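Local coordinates for beta-1,4-galactanase (Humicola insolens, PDB 1HJQ), which hydrolyses the (1->4)-beta-D-galactosidic linkages of type I arabinogalactans as a family 53 glycoside hydrolase, at residues Tyr57-Asn62 against Met117-Asp122; Gly124-Ile129 against Leu169-Lys174; Asn149-Ala154 against Leu196-Phe201; Ser225-Leu230 against Val284-Lys289. One frame throughout, in Å; residues are numbered along the deposited sequence.

Contact 1 (Tyr57-Asn62 against Met117-Asp122); sequences YNLDYN and MNRFAD
OD1 of Asp60 takes both terminal nitrogens of Arg119, NH2 in a salt bridge whose 2.5 Å is very short and not to be pressed, and NH1 at 3.3 Å in a weak bond. The pair ties the first turn of helix 59-71 to helix 102-123, neighbours in the outer layer of the TIM barrel. Carboxylate and guanidinium planes stand 81° apart, and a single oxygen makes the bridge instead of a two-oxygen fork. The Arg119 chain bends at chi2 (67°), which sets CD, and runs past Leu59, whose CD2 lies against Arg119 CB and CG. An alanine in place of Arg119 would probably leave Asp60 without its cationic mate and take the CG and guanidinium contacts off Leu59 CD2. Deeper in, the other branch, Leu59 CD1, packs 4.0 Å from Phe120 CE1. Asn62 O comes to the edge of the same ring, near its plane, 4.0 Å from CE2. The start of helix 59-71 is held by its N-cap, Asn58, whose OD1 accepts Tyr61 N at 3.0 Å in a nearly straight bond. Asn58 O is gripped twice by Asn62, by the backbone N and by ND2, which sits 3.0 Å away above the carbonyl plane.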
loop_
_atom_site.group_PDB
_atom_site.type_symbol
_atom_site.label_atom_id
_atom_site.label_comp_id
_atom_site.label_asym_id
_atom_site.label_seq_id
_atom_site.Cartn_x
_atom_site.Cartn_y
_atom_site.Cartn_z
ATOM N N TYR A 57 -3.531 -1.088 -14.506
ATOM C CA TYR A 57 -3.123 -0.258 -13.382
ATOM C C TYR A 57 -2.837 1.161 -13.830
ATOM O O TYR A 57 -2.276 1.958 -13.073
ATOM C CB TYR A 57 -1.893 -0.841 -12.666
ATOM C CG TYR A 57 -2.024 -2.315 -12.352
ATOM C CD1 TYR A 57 -3.171 -2.816 -11.743
ATOM C CD2 TYR A 57 -1.022 -3.214 -12.708
ATOM C CE1 TYR A 57 -3.320 -4.172 -11.504
ATOM C CE2 TYR A 57 -1.162 -4.568 -12.474
ATOM C CZ TYR A 57 -2.318 -5.043 -11.874
ATOM O OH TYR A 57 -2.490 -6.397 -11.679
ATOM N N ASN A 58 -3.202 1.491 -15.063
ATOM C CA ASN A 58 -2.981 2.859 -15.489
ATOM C C ASN A 58 -4.177 3.672 -15.014
ATOM O O ASN A 58 -5.114 3.124 -14.433
ATOM C CB ASN A 58 -2.755 2.973 -17.012
ATOM C CG ASN A 58 -4.004 2.747 -17.845
ATOM O OD1 ASN A 58 -5.119 2.643 -17.334
ATOM N ND2 ASN A 58 -3.813 2.692 -19.157
ATOM N N LEU A 59 -4.134 4.976 -15.240
ATOM C CA LEU A 59 -5.196 5.861 -14.787
ATOM C C LEU A 59 -6.615 5.387 -15.102
ATOM O O LEU A 59 -7.425 5.215 -14.195
ATOM C CB LEU A 59 -4.975 7.260 -15.355
ATOM C CG LEU A 59 -5.631 8.364 -14.527
ATOM C CD1 LEU A 59 -5.149 8.263 -13.070
ATOM C CD2 LEU A 59 -5.280 9.725 -15.132
ATOM N N ASP A 60 -6.920 5.178 -16.378
ATOM C CA ASP A 60 -8.252 4.732 -16.768
ATOM C C ASP A 60 -8.653 3.496 -15.975
ATOM O O ASP A 60 -9.763 3.416 -15.444
ATOM C CB ASP A 60 -8.297 4.409 -18.265
ATOM C CG ASP A 60 -7.886 5.585 -19.132
ATOM O OD1 ASP A 60 -8.374 6.713 -18.891
ATOM O OD2 ASP A 60 -7.076 5.378 -20.063
ATOM N N TYR A 61 -7.737 2.535 -15.905
ATOM C CA TYR A 61 -7.956 1.292 -15.180
ATOM C C TYR A 61 -8.319 1.563 -13.727
ATOM O O TYR A 61 -9.240 0.951 -13.185
ATOM C CB TYR A 61 -6.689 0.420 -15.242
ATOM C CG TYR A 61 -6.776 -0.887 -14.473
ATOM C CD1 TYR A 61 -6.711 -0.912 -13.079
ATOM C CD2 TYR A 61 -6.955 -2.094 -15.141
ATOM C CE1 TYR A 61 -6.829 -2.106 -12.371
ATOM C CE2 TYR A 61 -7.074 -3.294 -14.444
ATOM C CZ TYR A 61 -7.012 -3.294 -13.060
ATOM O OH TYR A 61 -7.151 -4.483 -12.371
ATOM N N ASN A 62 -7.601 2.482 -13.092
ATOM C CA ASN A 62 -7.866 2.787 -11.695
ATOM C C ASN A 62 -9.137 3.581 -11.479
ATOM O O ASN A 62 -9.708 3.551 -10.389
ATOM C CB ASN A 62 -6.670 3.512 -11.077
ATOM C CG ASN A 62 -5.550 2.562 -10.711
ATOM O OD1 ASN A 62 -5.649 1.816 -9.734
ATOM N ND2 ASN A 62 -4.485 2.565 -11.505
ATOM N N MET A 117 -4.511 13.246 -10.177
ATOM C CA MET A 117 -5.462 13.529 -9.114
ATOM C C MET A 117 -6.688 14.244 -9.672
ATOM O O MET A 117 -7.822 13.944 -9.296
ATOM C CB MET A 117 -4.797 14.366 -8.027
ATOM C CG MET A 117 -3.729 13.609 -7.242
ATOM S SD MET A 117 -4.390 12.361 -6.098
ATOM C CE MET A 117 -4.569 10.947 -7.195
ATOM N N ASN A 118 -6.463 15.184 -10.585
ATOM C CA ASN A 118 -7.573 15.913 -11.184
ATOM C C ASN A 118 -8.448 14.960 -11.984
ATOM O O ASN A 118 -9.629 15.216 -12.213
ATOM C CB ASN A 118 -7.064 17.041 -12.085
ATOM C CG ASN A 118 -6.702 18.285 -11.306
ATOM O OD1 ASN A 118 -7.411 18.672 -10.379
ATOM N ND2 ASN A 118 -5.604 18.930 -11.684
ATOM N N ARG A 119 -7.862 13.849 -12.402
ATOM C CA ARG A 119 -8.598 12.860 -13.167
ATOM C C ARG A 119 -9.710 12.284 -12.286
ATOM O O ARG A 119 -10.837 12.077 -12.741
ATOM C CB ARG A 119 -7.649 11.762 -13.623
ATOM C CG ARG A 119 -8.220 10.872 -14.683
ATOM C CD ARG A 119 -8.443 11.613 -15.985
ATOM N NE ARG A 119 -9.131 10.743 -16.933
ATOM C CZ ARG A 119 -8.575 9.696 -17.538
ATOM N NH1 ARG A 119 -7.306 9.383 -17.311
ATOM N NH2 ARG A 119 -9.304 8.944 -18.352
ATOM N N PHE A 120 -9.389 12.034 -11.019
ATOM C CA PHE A 120 -10.374 11.513 -10.081
ATOM C C PHE A 120 -11.363 12.612 -9.695
ATOM O O PHE A 120 -12.569 12.379 -9.624
ATOM C CB PHE A 120 -9.694 10.973 -8.819
ATOM C CG PHE A 120 -8.999 9.664 -9.023
ATOM C CD1 PHE A 120 -7.644 9.618 -9.328
ATOM C CD2 PHE A 120 -9.707 8.474 -8.939
ATOM C CE1 PHE A 120 -7.003 8.403 -9.550
ATOM C CE2 PHE A 120 -9.078 7.252 -9.159
ATOM C CZ PHE A 120 -7.725 7.217 -9.465
ATOM N N ALA A 121 -10.843 13.810 -9.449
ATOM C CA ALA A 121 -11.672 14.948 -9.077
ATOM C C ALA A 121 -12.739 15.203 -10.136
ATOM O O ALA A 121 -13.926 15.310 -9.826
ATOM C CB ALA A 121 -10.808 16.182 -8.909
ATOM N N ASP A 122 -12.306 15.302 -11.389
ATOM C CA ASP A 122 -13.223 15.549 -12.492
ATOM C C ASP A 122 -14.210 14.401 -12.664
ATOM O O ASP A 122 -15.328 14.598 -13.143
ATOM C CB ASP A 122 -12.448 15.753 -13.799
ATOM C CG ASP A 122 -11.523 16.958 -13.748
ATOM O OD1 ASP A 122 -11.719 17.837 -12.872
ATOM O OD2 ASP A 122 -10.607 17.025 -14.596
#

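Contact 2 (Gly124-Ile129 against Leu169-Lys174); sequences GIQVDI and LNPKPK
Ile129 and Lys174 pair as parallel strand residues, CA to CA 4.8 Å, where two loops that have run side by side enter adjacent strands of the barrel. Lys174 N donates to Asp128 O at 3.0 Å, and Ile129 CA makes a CA-H...O contact with Lys174 O. Ahead of the sheet, side chains join the loops. Gln126 sends its chain out with CG anti to the backbone N (chi1 178°) and bends at chi2, which sets CD; the amide lies by the cis Asn170-Pro171 peptide. NE2 donates to Pro171 O at 2.9 Å, tilted 25° from the carbonyl plane, and also to Val127 O of its own loop, a bond that curls the side chain back on the backbone. The amide thus bridges one carbonyl of each loop. An alanine at Gln126 would probably leave both carbonyls without this shared donor and uncover CG and CD of Pro171. Val127 makes the apolar part: its CB lies 3.9 Å from Leu169 CD1, and its CG1 lies 4.0 Å from Pro173 CB. Against this group, helix 102-123 closes in, Phe120 on Val127 and Met117 on Leu169. Strand 75-80 bonds to the backbones of Asp128 and Ile129. Lys174 NZ reaches a salt bridge with Glu240 of strand 240-245.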
loop_
_atom_site.group_PDB
_atom_site.type_symbol
_atom_site.label_atom_id
_atom_site.label_comp_id
_atom_site.label_asym_id
_atom_site.label_seq_id
_atom_site.Cartn_x
_atom_site.Cartn_y
_atom_site.Cartn_z
ATOM N N GLY A 124 -15.424 12.814 -10.243
ATOM C CA GLY A 124 -16.303 12.820 -9.088
ATOM C C GLY A 124 -15.963 11.740 -8.076
ATOM O O GLY A 124 -16.793 11.368 -7.242
ATOM N N ILE A 125 -14.737 11.230 -8.164
ATOM C CA ILE A 125 -14.245 10.190 -7.267
ATOM C C ILE A 125 -13.452 10.858 -6.147
ATOM O O ILE A 125 -12.614 11.712 -6.407
ATOM C CB ILE A 125 -13.275 9.224 -7.998
ATOM C CG1 ILE A 125 -13.954 8.594 -9.224
ATOM C CG2 ILE A 125 -12.766 8.170 -7.022
ATOM C CD1 ILE A 125 -15.049 7.618 -8.902
ATOM N N GLN A 126 -13.707 10.479 -4.904
ATOM C CA GLN A 126 -12.960 11.069 -3.807
ATOM C C GLN A 126 -11.792 10.175 -3.402
ATOM O O GLN A 126 -11.986 9.005 -3.062
ATOM C CB GLN A 126 -13.863 11.306 -2.596
ATOM C CG GLN A 126 -13.134 11.883 -1.380
ATOM C CD GLN A 126 -12.402 13.191 -1.688
ATOM O OE1 GLN A 126 -13.009 14.172 -2.137
ATOM N NE2 GLN A 126 -11.091 13.209 -1.444
ATOM N N VAL A 127 -10.584 10.734 -3.458
ATOM C CA VAL A 127 -9.374 10.024 -3.071
ATOM C C VAL A 127 -9.147 10.380 -1.607
ATOM O O VAL A 127 -9.058 11.555 -1.262
ATOM C CB VAL A 127 -8.151 10.496 -3.894
ATOM C CG1 VAL A 127 -6.929 9.682 -3.519
ATOM C CG2 VAL A 127 -8.436 10.373 -5.379
ATOM N N ASP A 128 -9.051 9.372 -0.749
ATOM C CA ASP A 128 -8.861 9.600 0.680
ATOM C C ASP A 128 -7.410 9.574 1.145
ATOM O O ASP A 128 -7.027 10.335 2.037
ATOM C CB ASP A 128 -9.697 8.588 1.445
ATOM C CG ASP A 128 -11.167 8.721 1.126
ATOM O OD1 ASP A 128 -11.747 9.756 1.513
ATOM O OD2 ASP A 128 -11.737 7.819 0.472
ATOM N N ILE A 129 -6.611 8.695 0.548
ATOM C CA ILE A 129 -5.193 8.606 0.870
ATOM C C ILE A 129 -4.416 8.468 -0.433
ATOM O O ILE A 129 -4.873 7.804 -1.364
ATOM C CB ILE A 129 -4.861 7.381 1.731
ATOM C CG1 ILE A 129 -5.535 7.489 3.093
ATOM C CG2 ILE A 129 -3.358 7.276 1.913
ATOM C CD1 ILE A 129 -5.300 6.279 3.966
ATOM N N LEU A 169 -9.075 18.110 -6.170
ATOM C CA LEU A 169 -9.564 17.234 -5.119
ATOM C C LEU A 169 -9.999 18.028 -3.909
ATOM O O LEU A 169 -9.298 18.928 -3.452
ATOM C CB LEU A 169 -8.497 16.230 -4.696
ATOM C CG LEU A 169 -8.303 15.024 -5.608
ATOM C CD1 LEU A 169 -7.200 14.141 -5.035
ATOM C CD2 LEU A 169 -9.607 14.256 -5.730
ATOM N N ASN A 170 -11.172 17.690 -3.401
ATOM C CA ASN A 170 -11.711 18.347 -2.228
ATOM C C ASN A 170 -12.743 17.414 -1.610
ATOM O O ASN A 170 -13.693 16.991 -2.279
ATOM C CB ASN A 170 -12.370 19.675 -2.595
ATOM C CG ASN A 170 -12.496 20.613 -1.398
ATOM O OD1 ASN A 170 -13.288 21.559 -1.412
ATOM N ND2 ASN A 170 -11.700 20.362 -0.362
ATOM N N PRO A 171 -12.533 17.032 -0.341
ATOM C CA PRO A 171 -11.370 17.467 0.436
ATOM C C PRO A 171 -10.104 16.824 -0.124
ATOM O O PRO A 171 -10.184 15.868 -0.891
ATOM C CB PRO A 171 -11.693 16.973 1.840
ATOM C CG PRO A 171 -12.428 15.695 1.562
ATOM C CD PRO A 171 -13.369 16.101 0.440
ATOM N N LYS A 172 -8.945 17.363 0.251
ATOM C CA LYS A 172 -7.672 16.828 -0.205
ATOM C C LYS A 172 -7.364 15.562 0.586
ATOM O O LYS A 172 -7.621 15.498 1.789
ATOM C CB LYS A 172 -6.547 17.836 0.032
ATOM C CG LYS A 172 -6.816 19.226 -0.497
ATOM C CD LYS A 172 -6.679 19.317 -2.001
ATOM C CE LYS A 172 -6.885 20.758 -2.446
ATOM N NZ LYS A 172 -6.635 20.959 -3.897
ATOM N N PRO A 173 -6.812 14.536 -0.081
ATOM C CA PRO A 173 -6.470 13.276 0.573
ATOM C C PRO A 173 -5.228 13.444 1.433
ATOM O O PRO A 173 -4.445 14.364 1.230
ATOM C CB PRO A 173 -6.210 12.346 -0.604
ATOM C CG PRO A 173 -5.588 13.268 -1.592
ATOM C CD PRO A 173 -6.515 14.461 -1.521
ATOM N N LYS A 174 -5.062 12.553 2.400
ATOM C CA LYS A 174 -3.899 12.591 3.260
ATOM C C LYS A 174 -2.740 12.116 2.404
ATOM O O LYS A 174 -2.834 11.097 1.723
ATOM C CB LYS A 174 -4.098 11.660 4.454
ATOM C CG LYS A 174 -5.295 12.043 5.294
ATOM C CD LYS A 174 -5.406 11.216 6.556
ATOM C CE LYS A 174 -6.521 11.752 7.436
ATOM N NZ LYS A 174 -6.482 11.140 8.788
#

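Contact 3 (Asn149-Ala154 against Leu196-Phe201); sequences NWYNIA and LSQGPF
Van der Waals packing joins Trp150, Tyr151 and Ala154, in the first turns of helix 150-165, to Gln198, Pro200 and Phe201, at the end of helix 185-198 and in the turn after it, on the outside of the barrel. Ala154 is the meeting point. Its CB lies 3.5 Å from Phe201 CB and 3.8 Å from Gln198 CB, so the small methyl lets the turn come close, with the CA atoms of Ala154 and Phe201 4.5 Å apart. Gln198 lies across the beginning of the first helix, its chain bent at chi2. Its CG rests 3.3 Å from Trp150 O, and its amide reaches the CB of Trp150, with the amide and indole planes only 17° apart. NE2 of that amide donates to Asn194 O, one turn back. Gly199 then leaves the helix with a positive phi (122°), a backbone shape in which a side chain would jam against the preceding carbonyl. Pro200 follows and turns its ring toward the other helix: CG meets Tyr151 CE1 at 3.7 Å, the two side chains crossing at about a right angle. The Phe201 ring leads away from the contact to meet Phe206, while the Trp150 ring goes edge-to-face with Trp190 and Trp191. Packing of successive helices on the outside of an eight-stranded parallel barrel, as here, belongs to the (beta/alpha)8 fold of clan GH-A.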
loop_
_atom_site.group_PDB
_atom_site.type_symbol
_atom_site.label_atom_id
_atom_site.label_comp_id
_atom_site.label_asym_id
_atom_site.label_seq_id
_atom_site.Cartn_x
_atom_site.Cartn_y
_atom_site.Cartn_z
ATOM N N ASN A 149 20.820 10.440 -2.585
ATOM C CA ASN A 149 20.590 11.614 -3.425
ATOM C C ASN A 149 19.469 12.316 -2.672
ATOM O O ASN A 149 18.493 12.791 -3.254
ATOM C CB ASN A 149 20.093 11.216 -4.814
ATOM C CG ASN A 149 21.217 10.801 -5.737
ATOM O OD1 ASN A 149 22.284 10.382 -5.286
ATOM N ND2 ASN A 149 20.978 10.899 -7.039
ATOM N N TRP A 150 19.620 12.341 -1.356
ATOM C CA TRP A 150 18.647 12.937 -0.461
ATOM C C TRP A 150 18.062 14.252 -0.958
ATOM O O TRP A 150 16.859 14.483 -0.832
ATOM C CB TRP A 150 19.287 13.120 0.913
ATOM C CG TRP A 150 19.768 11.821 1.492
ATOM C CD1 TRP A 150 21.047 11.505 1.868
ATOM C CD2 TRP A 150 18.967 10.666 1.778
ATOM N NE1 TRP A 150 21.090 10.229 2.375
ATOM C CE2 TRP A 150 19.828 9.689 2.331
ATOM C CE3 TRP A 150 17.603 10.361 1.624
ATOM C CZ2 TRP A 150 19.370 8.427 2.732
ATOM C CZ3 TRP A 150 17.146 9.111 2.021
ATOM C CH2 TRP A 150 18.031 8.156 2.570
ATOM N N TYR A 151 18.902 15.115 -1.524
ATOM C CA TYR A 151 18.405 16.389 -2.021
ATOM C C TYR A 151 17.379 16.156 -3.115
ATOM O O TYR A 151 16.264 16.658 -3.036
ATOM C CB TYR A 151 19.533 17.259 -2.576
ATOM C CG TYR A 151 19.023 18.586 -3.096
ATOM C CD1 TYR A 151 18.593 19.576 -2.215
ATOM C CD2 TYR A 151 18.914 18.836 -4.469
ATOM C CE1 TYR A 151 18.063 20.781 -2.679
ATOM C CE2 TYR A 151 18.381 20.045 -4.943
ATOM C CZ TYR A 151 17.961 21.011 -4.037
ATOM O OH TYR A 151 17.442 22.212 -4.476
ATOM N N ASN A 152 17.757 15.394 -4.139
ATOM C CA ASN A 152 16.839 15.122 -5.240
ATOM C C ASN A 152 15.543 14.496 -4.745
ATOM O O ASN A 152 14.467 14.834 -5.232
ATOM C CB ASN A 152 17.483 14.203 -6.286
ATOM C CG ASN A 152 18.547 14.911 -7.126
ATOM O OD1 ASN A 152 18.612 16.145 -7.168
ATOM N ND2 ASN A 152 19.377 14.125 -7.814
ATOM N N ILE A 153 15.643 13.591 -3.775
ATOM C CA ILE A 153 14.460 12.918 -3.237
ATOM C C ILE A 153 13.462 13.887 -2.599
ATOM O O ILE A 153 12.285 13.924 -2.987
ATOM C CB ILE A 153 14.850 11.840 -2.196
ATOM C CG1 ILE A 153 15.689 10.752 -2.873
ATOM C CG2 ILE A 153 13.609 11.222 -1.590
ATOM C CD1 ILE A 153 16.289 9.747 -1.919
ATOM N N ALA A 154 13.929 14.671 -1.631
ATOM C CA ALA A 154 13.047 15.618 -0.954
ATOM C C ALA A 154 12.466 16.558 -1.996
ATOM O O ALA A 154 11.324 17.017 -1.898
ATOM C CB ALA A 154 13.820 16.401 0.096
ATOM N N LEU A 196 14.080 14.688 5.324
ATOM C CA LEU A 196 13.558 15.898 5.945
ATOM C C LEU A 196 14.599 16.962 6.306
ATOM O O LEU A 196 14.237 18.109 6.579
ATOM C CB LEU A 196 12.741 15.535 7.184
ATOM C CG LEU A 196 11.521 14.649 6.917
ATOM C CD1 LEU A 196 10.800 14.384 8.235
ATOM C CD2 LEU A 196 10.584 15.327 5.917
ATOM N N SER A 197 15.883 16.597 6.309
ATOM C CA SER A 197 16.929 17.564 6.639
ATOM C C SER A 197 17.366 18.360 5.413
ATOM O O SER A 197 18.037 19.381 5.531
ATOM C CB SER A 197 18.144 16.863 7.249
ATOM O OG SER A 197 18.852 16.120 6.277
ATOM N N GLN A 198 16.977 17.897 4.232
ATOM C CA GLN A 198 17.339 18.584 3.002
ATOM C C GLN A 198 16.710 19.970 2.906
ATOM O O GLN A 198 17.380 20.940 2.566
ATOM C CB GLN A 198 16.917 17.748 1.798
ATOM C CG GLN A 198 17.593 16.412 1.730
ATOM C CD GLN A 198 19.081 16.531 1.937
ATOM O OE1 GLN A 198 19.729 17.416 1.368
ATOM N NE2 GLN A 198 19.641 15.638 2.753
ATOM N N GLY A 199 15.415 20.059 3.193
ATOM C CA GLY A 199 14.739 21.343 3.130
ATOM C C GLY A 199 13.559 21.389 2.169
ATOM O O GLY A 199 12.472 21.820 2.557
ATOM N N PRO A 200 13.729 20.949 0.911
ATOM C CA PRO A 200 12.641 20.967 -0.069
ATOM C C PRO A 200 11.370 20.237 0.377
ATOM O O PRO A 200 10.261 20.745 0.187
ATOM C CB PRO A 200 13.284 20.330 -1.292
ATOM C CG PRO A 200 14.713 20.756 -1.167
ATOM C CD PRO A 200 14.977 20.479 0.284
ATOM N N PHE A 201 11.521 19.048 0.960
ATOM C CA PHE A 201 10.359 18.295 1.433
ATOM C C PHE A 201 10.095 18.697 2.874
ATOM O O PHE A 201 10.828 18.307 3.779
ATOM C CB PHE A 201 10.621 16.793 1.355
ATOM C CG PHE A 201 9.389 15.955 1.535
ATOM C CD1 PHE A 201 8.245 16.215 0.790
ATOM C CD2 PHE A 201 9.386 14.878 2.411
ATOM C CE1 PHE A 201 7.122 15.417 0.911
ATOM C CE2 PHE A 201 8.262 14.066 2.540
ATOM C CZ PHE A 201 7.128 14.335 1.787
#

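Contact 4 (Ser225-Leu230 against Val284-Lys289); sequences SLRRSL and VSSVSK
Val284, in the last turn of helix 270-286, offers CG2 to Leu230 CD1 of helix 223-237 at 4.4 Å, a loose apolar touch on the buried side of the contact. Two residues on, nearer the surface, the CB of Ser286 is directed to helix 223-237. Its OG stands between the backbone N and the carbonyl carbon (chi1 77°), where it is hydrogen-bonded to Val283 O, and it also lies 3.4 Å from Arg227 CD. A water bridges the two residues: it accepts from Arg227 NE at 2.8 Å, lying in the guanidinium plane at its edge, and donates to Ser286 OG at 2.9 Å. The hydroxyl is therefore held by its own helix and by the water, and the water joins the exposed Arg227 to Ser286 through NE. Val287 is the first residue to depart from helical angles, and it carries most of the apolar contact. CG2, anti to the carbonyl carbon, packs 3.7 Å from Leu230 CB and 4.2 Å from Leu230 CD1, the two side chains crossing at about a right angle. After it the chain heads for strand 290-296, and the backbone of Lys289 bonds to Val241. Strand 240-245 lies beneath the two helices, Val241 touching Leu230 and Val243 touching Val284, while Val234 of helix 223-237 covers Val287 from farther along.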
loop_
_atom_site.group_PDB
_atom_site.type_symbol
_atom_site.label_atom_id
_atom_site.label_comp_id
_atom_site.label_asym_id
_atom_site.label_seq_id
_atom_site.Cartn_x
_atom_site.Cartn_y
_atom_site.Cartn_z
ATOM N N SER A 225 9.009 -4.995 17.343
ATOM C CA SER A 225 9.825 -4.056 16.581
ATOM C C SER A 225 8.937 -3.088 15.809
ATOM O O SER A 225 9.209 -1.893 15.764
ATOM C CB SER A 225 10.736 -4.799 15.610
ATOM O OG SER A 225 11.725 -5.532 16.304
ATOM N N LEU A 226 7.881 -3.607 15.190
ATOM C CA LEU A 226 6.959 -2.751 14.454
ATOM C C LEU A 226 6.367 -1.784 15.475
ATOM O O LEU A 226 6.290 -0.575 15.249
ATOM C CB LEU A 226 5.842 -3.584 13.812
ATOM C CG LEU A 226 4.690 -2.799 13.179
ATOM C CD1 LEU A 226 5.210 -1.936 12.041
ATOM C CD2 LEU A 226 3.632 -3.763 12.670
ATOM N N ARG A 227 5.963 -2.342 16.606
ATOM C CA ARG A 227 5.384 -1.579 17.698
ATOM C C ARG A 227 6.300 -0.434 18.118
ATOM O O ARG A 227 5.863 0.711 18.259
ATOM C CB ARG A 227 5.148 -2.509 18.883
ATOM C CG ARG A 227 4.772 -1.820 20.166
ATOM C CD ARG A 227 3.304 -1.960 20.451
ATOM N NE ARG A 227 3.024 -1.549 21.822
ATOM C CZ ARG A 227 3.401 -2.233 22.897
ATOM N NH1 ARG A 227 4.070 -3.375 22.767
ATOM N NH2 ARG A 227 3.125 -1.761 24.104
ATOM N N ARG A 228 7.571 -0.754 18.327
ATOM C CA ARG A 228 8.546 0.245 18.734
ATOM C C ARG A 228 8.811 1.253 17.636
ATOM O O ARG A 228 8.873 2.453 17.883
ATOM C CB ARG A 228 9.867 -0.423 19.111
ATOM C CG ARG A 228 10.986 0.565 19.400
ATOM C CD ARG A 228 12.217 -0.170 19.878
ATOM N NE ARG A 228 12.397 -0.159 21.336
ATOM C CZ ARG A 228 11.436 -0.344 22.242
ATOM N NH1 ARG A 228 10.170 -0.552 21.879
ATOM N NH2 ARG A 228 11.755 -0.349 23.531
ATOM N N SER A 229 8.977 0.748 16.421
ATOM C CA SER A 229 9.262 1.589 15.272
ATOM C C SER A 229 8.169 2.630 15.083
ATOM O O SER A 229 8.457 3.820 14.947
ATOM C CB SER A 229 9.407 0.729 14.020
ATOM O OG SER A 229 9.909 1.493 12.947
ATOM N N LEU A 230 6.917 2.185 15.090
ATOM C CA LEU A 230 5.797 3.098 14.927
ATOM C C LEU A 230 5.810 4.172 16.014
ATOM O O LEU A 230 5.665 5.358 15.718
ATOM C CB LEU A 230 4.468 2.333 14.961
ATOM C CG LEU A 230 4.336 1.257 13.884
ATOM C CD1 LEU A 230 2.968 0.611 13.946
ATOM C CD2 LEU A 230 4.569 1.876 12.521
ATOM N N VAL A 284 -0.758 -1.564 15.604
ATOM C CA VAL A 284 -1.065 -0.262 15.023
ATOM C C VAL A 284 -1.993 0.564 15.932
ATOM O O VAL A 284 -1.720 1.731 16.223
ATOM C CB VAL A 284 -1.732 -0.424 13.649
ATOM C CG1 VAL A 284 -2.026 0.934 13.057
ATOM C CG2 VAL A 284 -0.833 -1.239 12.734
ATOM N N SER A 285 -3.087 -0.044 16.378
ATOM C CA SER A 285 -4.033 0.643 17.250
ATOM C C SER A 285 -3.383 1.101 18.543
ATOM O O SER A 285 -3.665 2.198 19.021
ATOM C CB SER A 285 -5.203 -0.272 17.596
ATOM O OG SER A 285 -5.899 -0.652 16.428
ATOM N N SER A 286 -2.521 0.260 19.114
ATOM C CA SER A 286 -1.852 0.590 20.373
ATOM C C SER A 286 -1.123 1.917 20.246
ATOM O O SER A 286 -1.023 2.676 21.212
ATOM C CB SER A 286 -0.850 -0.502 20.765
ATOM O OG SER A 286 0.339 -0.414 19.997
ATOM N N VAL A 287 -0.620 2.195 19.047
ATOM C CA VAL A 287 0.104 3.430 18.791
ATOM C C VAL A 287 -0.846 4.594 18.595
ATOM O O VAL A 287 -1.801 4.506 17.827
ATOM C CB VAL A 287 0.985 3.319 17.519
ATOM C CG1 VAL A 287 1.688 4.635 17.254
ATOM C CG2 VAL A 287 1.989 2.212 17.681
ATOM N N SER A 288 -0.599 5.686 19.304
ATOM C CA SER A 288 -1.431 6.866 19.124
ATOM C C SER A 288 -1.168 7.204 17.663
ATOM O O SER A 288 -0.024 7.105 17.199
ATOM C CB SER A 288 -0.933 8.021 19.990
ATOM O OG SER A 288 0.273 8.545 19.456
ATOM N N LYS A 289 -2.196 7.596 16.932
ATOM C CA LYS A 289 -2.001 7.922 15.528
ATOM C C LYS A 289 -1.815 6.677 14.678
ATOM O O LYS A 289 -1.543 6.763 13.483
ATOM C CB LYS A 289 -0.822 8.883 15.346
ATOM C CG LYS A 289 -1.163 10.290 15.793
ATOM C CD LYS A 289 -0.019 11.258 15.636
ATOM C CE LYS A 289 -0.485 12.656 15.997
ATOM N NZ LYS A 289 -1.557 13.105 15.059
HETATM O O HOH W 1 1.931 1.037 21.958
#

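All four contacts belong to one TIM barrel and join consecutive elements around it. Contacts 1 and 2 are neighbours, their centres 12 Å apart: Phe120 O probably accepts from Ile125 N at 2.9 Å, and Ala121 CB packs against Leu169 N. Contact 3 interlocks with contact 2 along the chain, helix 150-165 starting in contact 3 and leading on to 169-174, yet their centres are 26 Å apart. Contact 4 lies on the opposite side of the chain's centre from contact 1, 32 Å between centres. The side chains of Ile129 in contact 2 and Val284 in contact 4 come within about 12 and 11 Å of that of Glu245, the likely nucleophile; contacts 1 and 3 lie away from the active site.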